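Local coordinates for organic hydroperoxide resistance protein OhrB (Bacillus subtilis, PDB 2BJO) that takes part in resistance to organic hydroperoxides as a stress-response member of the OsmC/Ohr family, probably by reducing them through a redox-active thiol pair, at residues A[54-59]-A[114-119]. The protein carries 3 engineered substitutions. Sequence-based numbering, arbitrary orientation.
Sequences ACFGGA and AAHEFC
The disulfide between Cys-55 and Cys-119 ties helix 44-65 to the C-terminal end of helix 105-118 in the OsmC/Ohr fold. It is the oxidised form of a cysteine pair, which in Ohr proteins is the redox centre of thiol-dependent peroxidase activity. Cys-55 lies within helix 44-65. Cys-119 directly follows helix 105-118 and also sits at the N-cap position of helix 120-125. The sulfurs are joined at 2.1 Å from Cys-55 SG to Cys-119 SG. Their chi3 of 132° is well above the usual size for a disulfide, which suggests some torsional strain. Both sulfurs are anti to their own backbone N, which extends the two side chains toward each other. Pro-120 and Tyr-121 touch Cys-55 in the same chain, and Pro-44 of the second subunit packs on it too.

The helix segments run at 118° to each other and approach to 8.7 Å between axes. Apolar contacts flank the disulfide, and no hydrogen bond crosses between the segments. Phe-56 reaches over to the second helix with the far end of its ring. Ala-115 CB lies over one face of the Phe-56 ring, nearer its CZ-CE1 side than its centre, in a CH-pi contact 4.1 Å from the centroid. Phe-56 CE2 meets His-116 CA at 3.7 Å. Leu-96, Val-98 and Leu-133 of the sheet also touch Phe-56. Ala-59 points its methyl at the second helix, where it meets Ala-115, Phe-118 and Cys-119. Ala-59 CB is 3.8 Å from Cys-119 CB. On the Phe-118 ring, CD2 comes within 3.6 Å of Ala-59 CB.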
ATOM      1  N   ALA A  54      -2.203  -1.373  -9.130  1.00 20.32           N
ATOM      2  CA  ALA A  54      -3.577  -1.807  -9.203  1.00 20.89           C
ATOM      3  C   ALA A  54      -4.573  -0.642  -9.120  1.00 23.69           C
ATOM      4  O   ALA A  54      -5.516  -0.577  -9.911  1.00 19.73           O
ATOM      5  CB  ALA A  54      -3.819  -2.769  -8.078  1.00 19.43           C
ATOM      6  N   CYS A  55      -4.361   0.245  -8.147  1.00 25.42           N
ATOM      7  CA  CYS A  55      -5.155   1.460  -7.980  1.00 25.34           C
ATOM      8  C   CYS A  55      -5.106   2.294  -9.259  1.00 24.98           C
ATOM      9  O   CYS A  55      -6.147   2.803  -9.699  1.00 25.71           O
ATOM     10  CB  CYS A  55      -4.645   2.314  -6.802  1.00 24.79           C
ATOM     11  SG  CYS A  55      -5.415   3.928  -6.509  1.00 29.99           S
ATOM     12  N   PHE A  56      -3.912   2.431  -9.830  1.00 21.03           N
ATOM     13  CA  PHE A  56      -3.760   3.287 -10.995  1.00 22.14           C
ATOM     14  C   PHE A  56      -4.411   2.691 -12.250  1.00 24.03           C
ATOM     15  O   PHE A  56      -5.042   3.423 -13.009  1.00 23.38           O
ATOM     16  CB  PHE A  56      -2.297   3.630 -11.248  1.00 21.18           C
ATOM     17  CG  PHE A  56      -2.099   4.926 -11.974  1.00 21.65           C
ATOM     18  CD1 PHE A  56      -1.989   4.973 -13.350  1.00 20.78           C
ATOM     19  CD2 PHE A  56      -2.021   6.116 -11.251  1.00 21.06           C
ATOM     20  CE1 PHE A  56      -1.801   6.179 -14.019  1.00 22.33           C
ATOM     21  CE2 PHE A  56      -1.823   7.328 -11.901  1.00 22.40           C
ATOM     22  CZ  PHE A  56      -1.710   7.358 -13.284  1.00 21.95           C
ATOM     23  N   GLY A  57      -4.237   1.387 -12.457  1.00 24.48           N
ATOM     24  CA  GLY A  57      -4.962   0.648 -13.476  1.00 24.11           C
ATOM     25  C   GLY A  57      -6.480   0.760 -13.403  1.00 24.31           C
ATOM     26  O   GLY A  57      -7.145   0.913 -14.438  1.00 20.75           O
ATOM     27  N   GLY A  58      -7.019   0.684 -12.186  1.00 23.48           N
ATOM     28  CA  GLY A  58      -8.454   0.867 -11.987  1.00 24.70           C
ATOM     29  C   GLY A  58      -8.904   2.266 -12.359  1.00 25.10           C
ATOM     30  O   GLY A  58      -9.953   2.463 -12.978  1.00 26.17           O
ATOM     31  N   ALA A  59      -8.091   3.246 -11.965  1.00 25.85           N
ATOM     32  CA  ALA A  59      -8.352   4.653 -12.215  1.00 22.48           C
ATOM     33  C   ALA A  59      -8.263   4.961 -13.707  1.00 24.72           C
ATOM     34  O   ALA A  59      -9.100   5.700 -14.245  1.00 20.32           O
ATOM     35  CB  ALA A  59      -7.408   5.475 -11.394  1.00 22.84           C
ATOM     36  N   ALA A 114      -5.615  12.242 -15.788  1.00 25.35           N
ATOM     37  CA  ALA A 114      -6.915  12.089 -15.158  1.00 24.75           C
ATOM     38  C   ALA A 114      -6.920  10.988 -14.082  1.00 25.98           C
ATOM     39  O   ALA A 114      -7.434  11.151 -12.967  1.00 26.11           O
ATOM     40  CB  ALA A 114      -7.972  11.887 -16.244  1.00 25.25           C
ATOM     41  N   ALA A 115      -6.318   9.851 -14.411  1.00 24.19           N
ATOM     42  CA  ALA A 115      -6.134   8.742 -13.495  1.00 26.46           C
ATOM     43  C   ALA A 115      -5.388   9.152 -12.232  1.00 26.54           C
ATOM     44  O   ALA A 115      -5.743   8.690 -11.158  1.00 27.83           O
ATOM     45  CB  ALA A 115      -5.400   7.574 -14.166  1.00 28.69           C
ATOM     46  N   HIS A 116      -4.370   9.997 -12.353  1.00 25.92           N
ATOM     47  CA  HIS A 116      -3.621  10.472 -11.199  1.00 24.74           C
ATOM     48  C   HIS A 116      -4.457  11.374 -10.309  1.00 25.92           C
ATOM     49  O   HIS A 116      -4.166  11.510  -9.136  1.00 22.57           O
ATOM     50  CB  HIS A 116      -2.367  11.221 -11.656  1.00 24.30           C
ATOM     51  CG  HIS A 116      -1.320  11.373 -10.601  1.00 24.13           C
ATOM     52  ND1 HIS A 116      -0.630  12.550 -10.390  1.00 24.82           N
ATOM     53  CD2 HIS A 116      -0.843  10.497  -9.691  1.00 22.65           C
ATOM     54  CE1 HIS A 116       0.229  12.390  -9.404  1.00 21.81           C
ATOM     55  NE2 HIS A 116       0.125  11.150  -8.965  1.00 24.42           N
ATOM     56  N   GLU A 117      -5.479  12.021 -10.847  1.00 27.50           N
ATOM     57  CA  GLU A 117      -6.340  12.861 -10.027  1.00 29.55           C
ATOM     58  C   GLU A 117      -7.394  11.975  -9.349  1.00 27.78           C
ATOM     59  O   GLU A 117      -7.830  12.284  -8.240  1.00 27.30           O
ATOM     60  CB  GLU A 117      -6.859  14.058 -10.858  1.00 35.34           C
ATOM     61  CG  GLU A 117      -5.845  14.902 -11.700  1.00 37.89           C
ATOM     62  CD  GLU A 117      -4.343  14.982 -11.302  1.00 42.14           C
ATOM     63  OE1 GLU A 117      -3.442  14.858 -12.184  1.00 43.56           O
ATOM     64  OE2 GLU A 117      -3.979  15.166 -10.116  1.00 43.19           O
ATOM     65  N   PHE A 118      -7.805  10.859  -9.952  1.00 28.23           N
ATOM     66  CA  PHE A 118      -8.812   9.938  -9.395  1.00 26.94           C
ATOM     67  C   PHE A 118      -8.356   8.844  -8.414  1.00 27.14           C
ATOM     68  O   PHE A 118      -9.040   8.613  -7.425  1.00 24.91           O
ATOM     69  CB  PHE A 118      -9.553   9.326 -10.594  1.00 28.68           C
ATOM     70  CG  PHE A 118     -10.629   8.332 -10.278  1.00 28.89           C
ATOM     71  CD1 PHE A 118     -11.965   8.690 -10.389  1.00 30.48           C
ATOM     72  CD2 PHE A 118     -10.324   7.028  -9.886  1.00 28.49           C
ATOM     73  CE1 PHE A 118     -12.993   7.773 -10.105  1.00 29.34           C
ATOM     74  CE2 PHE A 118     -11.336   6.127  -9.608  1.00 29.62           C
ATOM     75  CZ  PHE A 118     -12.667   6.483  -9.715  1.00 27.20           C
ATOM     76  N   CYS A 119      -7.239   8.170  -8.694  1.00 26.63           N
ATOM     77  CA  CYS A 119      -6.693   7.064  -7.916  1.00 25.27           C
ATOM     78  C   CYS A 119      -6.562   7.433  -6.452  1.00 24.26           C
ATOM     79  O   CYS A 119      -5.823   8.372  -6.134  1.00 21.81           O
ATOM     80  CB  CYS A 119      -5.320   6.622  -8.437  1.00 25.51           C
ATOM     81  SG  CYS A 119      -4.312   5.450  -7.459  1.00 22.75           S
TER